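Local structure of activating signal cointegrator 1 complex subunit 2 (Homo sapiens, 6YXQ) at residues P203-L206 and Q207-N211; P242-E245 and L246-I249; E288-I291 and P292-S296. The protein binds polyubiquitin chains and recruits ASCC3 and ALKBH3 to sites of DNA damage, and also takes part in the rescue of stalled ribosomes. All coordinates share one frame; numbering follows the deposited sequence.

Interaction 1. Residues P203-L206 and Q207-N211; sequences PTIL and QVFSN
Helix 193-216 carries this contact, in which Pro203-Leu206 pass directly into Gln207-Asn211. Gln207 N gives a hydrogen bond to Pro203 O at 3.0 Å. Val208 N binds Thr204 O, also at 3.0 Å, and Ser210 N binds Leu206 O at 3.2 Å. The helix is kinked in its course here, where the N atoms of Pro203 and Thr204 have no bond to the turn before.

Val208 CG1 stands opposite its own N (chi1 178°). This leaves Val208 CG2 beside that N, 3.3 Å from Thr204 O. On the buried side, Ile205 CG2 meets Phe209 CE2 at 4.4 Å. The Phe209 ring has Leu206 O at its edge, and it packs edge-to-face with Phe286 of helix 279-300. Here the helix also meets the ASCC3 chain: Ile205 packs on Leu14 of ASCC3, and Val208 on Leu10 of ASCC3.

The exposed side is polar. Gln207 O takes two donors, Asn211 N at 2.8 Å and Ser210 OG at 2.8 Å. Replacing Ser210 by an alanine would probably leave Gln207 O with only the Asn211 amide of this pair. The Gln207 chain bends at chi2 (54°), and Gln207 NE2 reaches Asn211 OD1 at 3.0 Å. OD1 lies in the Gln207 amide plane, but NE2 sits well above the Asn211 carbonyl plane, 56° out of it.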
ATOM      1  N   PRO B 203      21.806  -2.665  -8.549  1.00 70.83           N
ATOM      2  CA  PRO B 203      22.111  -3.458  -9.751  1.00 71.70           C
ATOM      3  C   PRO B 203      20.893  -4.148 -10.347  1.00 76.88           C
ATOM      4  O   PRO B 203      20.768  -4.199 -11.578  1.00 74.14           O
ATOM      5  CB  PRO B 203      23.156  -4.461  -9.248  1.00 64.99           C
ATOM      6  CG  PRO B 203      23.819  -3.772  -8.127  1.00 68.67           C
ATOM      7  CD  PRO B 203      22.773  -2.929  -7.467  1.00 74.91           C
ATOM      8  N   THR B 204      19.982  -4.663  -9.514  1.00 72.87           N
ATOM      9  CA  THR B 204      18.771  -5.276 -10.054  1.00 74.59           C
ATOM     10  C   THR B 204      17.900  -4.228 -10.732  1.00 68.46           C
ATOM     11  O   THR B 204      17.397  -4.444 -11.843  1.00 75.14           O
ATOM     12  CB  THR B 204      17.992  -5.992  -8.953  1.00 73.81           C
ATOM     13  OG1 THR B 204      17.200  -5.039  -8.233  1.00 98.27           O
ATOM     14  CG2 THR B 204      18.941  -6.690  -7.991  1.00 63.55           C
ATOM     15  N   ILE B 205      17.740  -3.069 -10.086  1.00 64.03           N
ATOM     16  CA  ILE B 205      16.925  -1.988 -10.645  1.00 71.29           C
ATOM     17  C   ILE B 205      17.398  -1.642 -12.050  1.00 75.33           C
ATOM     18  O   ILE B 205      16.627  -1.686 -13.018  1.00 82.14           O
ATOM     19  CB  ILE B 205      16.969  -0.749  -9.734  1.00 71.59           C
ATOM     20  CG1 ILE B 205      16.349  -1.064  -8.367  1.00 73.91           C
ATOM     21  CG2 ILE B 205      16.276   0.416 -10.414  1.00 43.69           C
ATOM     22  CD1 ILE B 205      16.220   0.140  -7.454  1.00 67.23           C
ATOM     23  N   LEU B 206      18.680  -1.293 -12.174  1.00 73.97           N
ATOM     24  CA  LEU B 206      19.252  -0.998 -13.483  1.00 66.14           C
ATOM     25  C   LEU B 206      19.044  -2.154 -14.443  1.00 75.19           C
ATOM     26  O   LEU B 206      18.741  -1.941 -15.624  1.00 71.59           O
ATOM     27  CB  LEU B 206      20.743  -0.691 -13.354  1.00 52.52           C
ATOM     28  CG  LEU B 206      21.102   0.611 -12.647  1.00 50.82           C
ATOM     29  CD1 LEU B 206      22.582   0.626 -12.289  1.00 60.59           C
ATOM     30  CD2 LEU B 206      20.737   1.810 -13.505  1.00 46.24           C
ATOM     31  N   GLN B 207      19.196  -3.389 -13.946  1.00 73.74           N
ATOM     32  CA  GLN B 207      18.979  -4.559 -14.790  1.00 72.20           C
ATOM     33  C   GLN B 207      17.608  -4.500 -15.445  1.00 61.19           C
ATOM     34  O   GLN B 207      17.473  -4.746 -16.653  1.00 61.27           O
ATOM     35  CB  GLN B 207      19.134  -5.834 -13.965  1.00 67.32           C
ATOM     36  CG  GLN B 207      19.065  -7.095 -14.785  1.00 71.27           C
ATOM     37  CD  GLN B 207      20.049  -7.078 -15.928  1.00 88.65           C
ATOM     38  OE1 GLN B 207      21.225  -6.766 -15.740  1.00 94.83           O
ATOM     39  NE2 GLN B 207      19.577  -7.409 -17.123  1.00107.37           N
ATOM     40  N   VAL B 208      16.590  -4.120 -14.663  1.00 57.22           N
ATOM     41  CA  VAL B 208      15.253  -3.904 -15.209  1.00 66.02           C
ATOM     42  C   VAL B 208      15.337  -3.133 -16.521  1.00 70.11           C
ATOM     43  O   VAL B 208      14.928  -3.626 -17.580  1.00 74.48           O
ATOM     44  CB  VAL B 208      14.372  -3.174 -14.181  1.00 71.16           C
ATOM     45  CG1 VAL B 208      12.992  -2.900 -14.761  1.00 67.77           C
ATOM     46  CG2 VAL B 208      14.280  -3.984 -12.893  1.00 72.78           C
ATOM     47  N   PHE B 209      15.958  -1.952 -16.484  1.00 66.75           N
ATOM     48  CA  PHE B 209      16.036  -1.106 -17.673  1.00 62.95           C
ATOM     49  C   PHE B 209      16.660  -1.846 -18.848  1.00 72.52           C
ATOM     50  O   PHE B 209      16.071  -1.903 -19.936  1.00 82.31           O
ATOM     51  CB  PHE B 209      16.800   0.183 -17.348  1.00 50.44           C
ATOM     52  CG  PHE B 209      15.991   1.160 -16.543  1.00 53.30           C
ATOM     53  CD1 PHE B 209      15.068   1.990 -17.154  1.00 60.94           C
ATOM     54  CD2 PHE B 209      16.114   1.207 -15.167  1.00 55.30           C
ATOM     55  CE1 PHE B 209      14.300   2.870 -16.407  1.00 59.42           C
ATOM     56  CE2 PHE B 209      15.353   2.089 -14.417  1.00 60.90           C
ATOM     57  CZ  PHE B 209      14.446   2.919 -15.041  1.00 61.79           C
ATOM     58  N   SER B 210      17.822  -2.479 -18.639  1.00 66.83           N
ATOM     59  CA  SER B 210      18.453  -3.169 -19.760  1.00 75.74           C
ATOM     60  C   SER B 210      17.542  -4.261 -20.300  1.00 79.05           C
ATOM     61  O   SER B 210      17.402  -4.414 -21.522  1.00 96.17           O
ATOM     62  CB  SER B 210      19.814  -3.741 -19.361  1.00 68.26           C
ATOM     63  OG  SER B 210      19.824  -4.156 -18.017  1.00 82.19           O
ATOM     64  N   ASN B 211      16.866  -4.987 -19.404  1.00 65.65           N
ATOM     65  CA  ASN B 211      15.921  -6.007 -19.837  1.00 65.25           C
ATOM     66  C   ASN B 211      14.905  -5.420 -20.802  1.00 77.95           C
ATOM     67  O   ASN B 211      14.680  -5.960 -21.892  1.00 93.58           O
ATOM     68  CB  ASN B 211      15.227  -6.622 -18.626  1.00 69.37           C
ATOM     69  CG  ASN B 211      16.125  -7.583 -17.886  1.00 79.29           C
ATOM     70  OD1 ASN B 211      17.032  -8.180 -18.476  1.00 74.69           O
ATOM     71  ND2 ASN B 211      15.886  -7.740 -16.587  1.00 72.94           N
TER

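Interaction 2. Residues P242-E245 and L246-I249; sequences PLLE and LKDI
The first two turns of helix 243-266 are built on four successive i to i+4 backbone bonds, which run from Pro242 O to Ile249 N. Leu246 N binds Pro242 O at 3.2 Å. Lys247 N binds Leu243 O at 2.9 Å. Asp248 N binds Leu244 O, and Ile249 N closes the series on Glu245 O. Pro242 holds the N-cap position. Its carbonyl also accepts a weak bond from Glu245 N.

The main side-chain contact is between Leu244 and Lys247. They lie side by side and point the same way. Lys247 is extended along its whole length, with CG trans to the backbone N (chi1 -177°). Lys247 CD therefore passes 3.7 Å from Leu244 CD2, and Lys247 NZ ends 4.0 Å from that methyl. The ammonium group continues toward Glu108, with which it makes a long, weak ion pair.

Leu246 and Ile249 pack on neighbouring helices. Leu246 CB lies 3.2 Å from Leu243 O, and the side chain packs on Leu312 of helix 306-340. It also meets Pro238 and Met241 in the preceding loop. Ile249 places CG1 against Glu245 O at 3.2 Å and packs on Ile212 and His215 of helix 193-216. Glu245 has a long, weak ion pair with Arg235.

Leu244 thus meets the aliphatic part of Lys247, while the charge is carried past it. The negative charge of Glu245, in the first turn, would probably be eased by the helix dipole and, more weakly, by Arg235.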
ATOM      1  N   PRO B 242       4.363  -8.224 -31.150  1.00113.21           N
ATOM      2  CA  PRO B 242       2.918  -8.302 -30.901  1.00100.68           C
ATOM      3  C   PRO B 242       2.459  -7.196 -29.964  1.00 97.53           C
ATOM      4  O   PRO B 242       3.203  -6.742 -29.092  1.00101.71           O
ATOM      5  CB  PRO B 242       2.746  -9.687 -30.272  1.00115.56           C
ATOM      6  CG  PRO B 242       3.885 -10.482 -30.832  1.00127.70           C
ATOM      7  CD  PRO B 242       5.034  -9.520 -30.959  1.00123.95           C
ATOM      8  N   LEU B 243       1.204  -6.786 -30.150  1.00105.51           N
ATOM      9  CA  LEU B 243       0.715  -5.550 -29.550  1.00103.03           C
ATOM     10  C   LEU B 243       0.791  -5.592 -28.031  1.00105.29           C
ATOM     11  O   LEU B 243       1.324  -4.672 -27.398  1.00113.98           O
ATOM     12  CB  LEU B 243      -0.719  -5.277 -30.004  1.00 99.75           C
ATOM     13  CG  LEU B 243      -0.929  -4.030 -30.862  1.00109.42           C
ATOM     14  CD1 LEU B 243      -2.386  -3.899 -31.260  1.00116.85           C
ATOM     15  CD2 LEU B 243      -0.461  -2.790 -30.121  1.00111.14           C
ATOM     16  N   LEU B 244       0.264  -6.652 -27.424  1.00108.22           N
ATOM     17  CA  LEU B 244       0.152  -6.686 -25.972  1.00113.54           C
ATOM     18  C   LEU B 244       1.450  -7.081 -25.278  1.00111.18           C
ATOM     19  O   LEU B 244       1.544  -6.931 -24.055  1.00114.79           O
ATOM     20  CB  LEU B 244      -0.991  -7.618 -25.564  1.00112.76           C
ATOM     21  CG  LEU B 244      -2.338  -7.130 -26.109  1.00113.36           C
ATOM     22  CD1 LEU B 244      -2.930  -8.130 -27.095  1.00116.39           C
ATOM     23  CD2 LEU B 244      -3.323  -6.812 -24.983  1.00113.88           C
ATOM     24  N   GLU B 245       2.445  -7.577 -26.018  1.00101.38           N
ATOM     25  CA  GLU B 245       3.804  -7.601 -25.486  1.00 94.32           C
ATOM     26  C   GLU B 245       4.340  -6.181 -25.328  1.00 90.35           C
ATOM     27  O   GLU B 245       4.949  -5.844 -24.303  1.00 83.70           O
ATOM     28  CB  GLU B 245       4.712  -8.422 -26.403  1.00 90.12           C
ATOM     29  CG  GLU B 245       4.722  -9.914 -26.122  1.00 97.60           C
ATOM     30  CD  GLU B 245       5.833 -10.642 -26.868  1.00115.52           C
ATOM     31  OE1 GLU B 245       6.004 -10.397 -28.082  1.00115.23           O
ATOM     32  OE2 GLU B 245       6.535 -11.464 -26.241  1.00123.24           O
ATOM     33  N   LEU B 246       4.110  -5.336 -26.338  1.00 83.66           N
ATOM     34  CA  LEU B 246       4.455  -3.921 -26.248  1.00 82.25           C
ATOM     35  C   LEU B 246       3.698  -3.243 -25.116  1.00 81.68           C
ATOM     36  O   LEU B 246       4.252  -2.396 -24.397  1.00 85.69           O
ATOM     37  CB  LEU B 246       4.146  -3.239 -27.581  1.00 76.70           C
ATOM     38  CG  LEU B 246       4.231  -1.720 -27.688  1.00 74.32           C
ATOM     39  CD1 LEU B 246       5.663  -1.274 -27.498  1.00 71.77           C
ATOM     40  CD2 LEU B 246       3.725  -1.286 -29.045  1.00 74.56           C
ATOM     41  N   LYS B 247       2.418  -3.589 -24.966  1.00 73.33           N
ATOM     42  CA  LYS B 247       1.623  -3.061 -23.866  1.00 83.52           C
ATOM     43  C   LYS B 247       2.274  -3.396 -22.531  1.00 87.05           C
ATOM     44  O   LYS B 247       2.402  -2.534 -21.655  1.00 84.09           O
ATOM     45  CB  LYS B 247       0.201  -3.623 -23.948  1.00 88.50           C
ATOM     46  CG  LYS B 247      -0.785  -3.112 -22.902  1.00 77.81           C
ATOM     47  CD  LYS B 247      -2.109  -3.851 -23.033  1.00 86.97           C
ATOM     48  CE  LYS B 247      -3.132  -3.405 -21.995  1.00 85.01           C
ATOM     49  NZ  LYS B 247      -4.432  -4.125 -22.164  1.00 86.39           N
ATOM     50  N   ASP B 248       2.723  -4.645 -22.375  1.00 88.04           N
ATOM     51  CA  ASP B 248       3.358  -5.052 -21.128  1.00 80.31           C
ATOM     52  C   ASP B 248       4.664  -4.308 -20.913  1.00 83.77           C
ATOM     53  O   ASP B 248       4.976  -3.903 -19.787  1.00 77.91           O
ATOM     54  CB  ASP B 248       3.598  -6.560 -21.120  1.00 72.55           C
ATOM     55  CG  ASP B 248       2.424  -7.333 -20.553  1.00 98.05           C
ATOM     56  OD1 ASP B 248       1.407  -6.702 -20.196  1.00104.21           O
ATOM     57  OD2 ASP B 248       2.520  -8.574 -20.464  1.00111.01           O
ATOM     58  N   ILE B 249       5.440  -4.118 -21.980  1.00 80.40           N
ATOM     59  CA  ILE B 249       6.709  -3.409 -21.844  1.00 69.10           C
ATOM     60  C   ILE B 249       6.481  -1.998 -21.321  1.00 73.82           C
ATOM     61  O   ILE B 249       7.123  -1.567 -20.356  1.00 73.07           O
ATOM     62  CB  ILE B 249       7.466  -3.389 -23.179  1.00 64.40           C
ATOM     63  CG1 ILE B 249       7.881  -4.808 -23.569  1.00 82.97           C
ATOM     64  CG2 ILE B 249       8.666  -2.488 -23.056  1.00 57.84           C
ATOM     65  CD1 ILE B 249       8.876  -5.435 -22.620  1.00 83.12           C
TER

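Interaction 3. Residues E288-I291 and P292-S296; sequences EAAI and PEMES
Met294 turns back on Ala290 through two torsions. Chi1 of -47° sets CG beside its own backbone N, and the bend at chi3 (-129°) carries CE to the Ala290 methyl. Met294 CE lies 3.3 Å from Ala290 CB, and Met294 CG 3.0 Å from Ala290 O. Met294 is present as selenomethionine, with SE in place of sulfur. Its backbone joins the same residue, since Met294 N gives a hydrogen bond to Ala290 O at 3.3 Å.

Pro292 interrupts the bonding two residues earlier. Its N has no hydrogen to offer to Glu288 O, and helix 279-300 is kinked at this point. This is the usual proline kink within a helix. The ring takes the space instead: Pro292 CD lies 3.1 Å from Glu288 O, and Pro292 CG lies 3.4 Å from that oxygen. The ring sits as a knob among Glu288, Ala289, Ala290 and Ile291. The side chains of Ile291 and Pro292 cross at about a right angle.

Regular i to i+4 bonding resumes at Met294 and continues with Glu295 N to Ile291 O at 2.9 Å. Glu295 CB lies 3.3 Å from Ile291 O, and the extended chain then takes the carboxylate outward. There Glu295 OE1 forms a salt bridge with Arg366. Glu288 reaches the same neighbour: its OE2 accepts bonds from the backbone N of Arg366 and of Phe367, at the start of helix 365-374. Two acids of this helix, one on each side of the kink, therefore hold one end of helix 365-374. Ile291 packs on Leu316 of helix 306-340, and Ala290 on Leu213 of helix 193-216.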
ATOM      1  N   GLU B 288      17.616   7.738 -24.555  1.00 56.93           N
ATOM      2  CA  GLU B 288      18.019   7.830 -25.956  1.00 63.20           C
ATOM      3  C   GLU B 288      17.712   6.549 -26.726  1.00 63.48           C
ATOM      4  O   GLU B 288      17.232   6.601 -27.862  1.00 58.00           O
ATOM      5  CB  GLU B 288      19.505   8.149 -26.048  1.00 60.71           C
ATOM      6  CG  GLU B 288      19.782   9.614 -26.150  1.00 72.95           C
ATOM      7  CD  GLU B 288      19.555  10.154 -27.535  1.00 80.19           C
ATOM      8  OE1 GLU B 288      19.464   9.346 -28.480  1.00 89.01           O
ATOM      9  OE2 GLU B 288      19.483  11.390 -27.681  1.00 81.74           O
ATOM     10  N   ALA B 289      18.003   5.391 -26.137  1.00 72.83           N
ATOM     11  CA  ALA B 289      17.812   4.140 -26.866  1.00 69.62           C
ATOM     12  C   ALA B 289      16.333   3.823 -27.024  1.00 78.60           C
ATOM     13  O   ALA B 289      15.852   3.548 -28.131  1.00 91.91           O
ATOM     14  CB  ALA B 289      18.530   2.999 -26.147  1.00 66.62           C
ATOM     15  N   ALA B 290      15.593   3.895 -25.926  1.00 70.79           N
ATOM     16  CA  ALA B 290      14.248   3.357 -25.859  1.00 62.93           C
ATOM     17  C   ALA B 290      13.223   4.316 -26.450  1.00 73.18           C
ATOM     18  O   ALA B 290      12.407   3.913 -27.288  1.00 60.29           O
ATOM     19  CB  ALA B 290      13.928   3.037 -24.400  1.00 51.92           C
ATOM     20  N   ILE B 291      13.273   5.597 -26.054  1.00 69.17           N
ATOM     21  CA  ILE B 291      12.158   6.516 -26.305  1.00 65.04           C
ATOM     22  C   ILE B 291      11.861   6.701 -27.801  1.00 64.41           C
ATOM     23  O   ILE B 291      10.698   6.585 -28.192  1.00 79.30           O
ATOM     24  CB  ILE B 291      12.386   7.836 -25.585  1.00 71.49           C
ATOM     25  CG1 ILE B 291      12.394   7.641 -24.062  1.00 65.62           C
ATOM     26  CG2 ILE B 291      11.368   8.881 -26.026  1.00 72.67           C
ATOM     27  CD1 ILE B 291      11.322   6.689 -23.540  1.00 50.41           C
ATOM     28  N   PRO B 292      12.848   7.020 -28.654  1.00 59.43           N
ATOM     29  CA  PRO B 292      12.505   7.244 -30.078  1.00 60.72           C
ATOM     30  C   PRO B 292      11.806   6.069 -30.744  1.00 76.87           C
ATOM     31  O   PRO B 292      10.783   6.256 -31.424  1.00 83.88           O
ATOM     32  CB  PRO B 292      13.873   7.531 -30.712  1.00 51.37           C
ATOM     33  CG  PRO B 292      14.689   8.094 -29.597  1.00 47.95           C
ATOM     34  CD  PRO B 292      14.262   7.325 -28.391  1.00 73.89           C
ATOM     35  N   GLU B 293      12.333   4.856 -30.573  1.00 88.35           N
ATOM     36  CA  GLU B 293      11.774   3.704 -31.274  1.00 87.45           C
ATOM     37  C   GLU B 293      10.341   3.432 -30.831  1.00 87.82           C
ATOM     38  O   GLU B 293       9.459   3.194 -31.666  1.00100.03           O
ATOM     39  CB  GLU B 293      12.662   2.476 -31.051  1.00 93.31           C
ATOM     40  CG  GLU B 293      12.207   1.220 -31.772  1.00101.30           C
ATOM     41  CD  GLU B 293      12.211   1.380 -33.280  1.00126.00           C
ATOM     42  OE1 GLU B 293      13.146   2.022 -33.809  1.00126.32           O
ATOM     43  OE2 GLU B 293      11.275   0.867 -33.933  1.00135.74           O
HETATM   44  N   MSE B 294      10.086   3.486 -29.528  1.00 75.19           N
HETATM   45  CA  MSE B 294       8.758   3.225 -28.990  1.00 79.87           C
HETATM   46  C   MSE B 294       7.768   4.318 -29.372  1.00 79.44           C
HETATM   47  O   MSE B 294       6.601   4.040 -29.660  1.00 68.94           O
HETATM   48  CB  MSE B 294       8.813   3.092 -27.472  1.00 71.73           C
HETATM   49  CG  MSE B 294       9.922   2.206 -26.934  1.00 87.36           C
HETATM   50 SE   MSE B 294       9.356   1.582 -25.182  1.00115.22          SE
HETATM   51  CE  MSE B 294      10.828   1.971 -24.045  1.00101.05           C
ATOM     52  N   GLU B 295       8.237   5.567 -29.364  1.00 77.39           N
ATOM     53  CA  GLU B 295       7.421   6.664 -29.876  1.00 77.82           C
ATOM     54  C   GLU B 295       6.972   6.386 -31.305  1.00 86.67           C
ATOM     55  O   GLU B 295       5.771   6.428 -31.614  1.00 93.89           O
ATOM     56  CB  GLU B 295       8.204   7.973 -29.808  1.00 78.57           C
ATOM     57  CG  GLU B 295       7.823   8.883 -28.655  1.00 90.38           C
ATOM     58  CD  GLU B 295       8.350  10.294 -28.848  1.00104.59           C
ATOM     59  OE1 GLU B 295       8.201  11.123 -27.923  1.00104.38           O
ATOM     60  OE2 GLU B 295       8.911  10.573 -29.931  1.00103.73           O
ATOM     61  N   SER B 296       7.930   6.090 -32.193  1.00 77.35           N
ATOM     62  CA  SER B 296       7.582   5.872 -33.594  1.00 75.77           C
ATOM     63  C   SER B 296       6.666   4.669 -33.757  1.00 81.48           C
ATOM     64  O   SER B 296       5.734   4.698 -34.568  1.00 91.54           O
ATOM     65  CB  SER B 296       8.841   5.698 -34.441  1.00 72.84           C
ATOM     66  OG  SER B 296       8.489   5.430 -35.793  1.00 85.32           O
TER

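The three contacts lie in series along this chain, the N-terminal, mostly helical part of the protein, which binds ASCC3. Each lies within one helix. Interactions 1 and 2 have centres 19 Å apart and nearest atoms about 6 Å apart. Interactions 1 and 3 are 18 Å apart between centres, and interactions 2 and 3 are 15 Å apart, with nearest atoms about 5 Å apart. None touches another directly. Helix 193-216 links them: its later residues pack against interactions 2 and 3, while interaction 1 packs against the helices that carry both. Helix 306-340 also covers interactions 2 and 3. Interaction 1 meets the ASCC3 chain, whereas no other protein chain touches interaction 3.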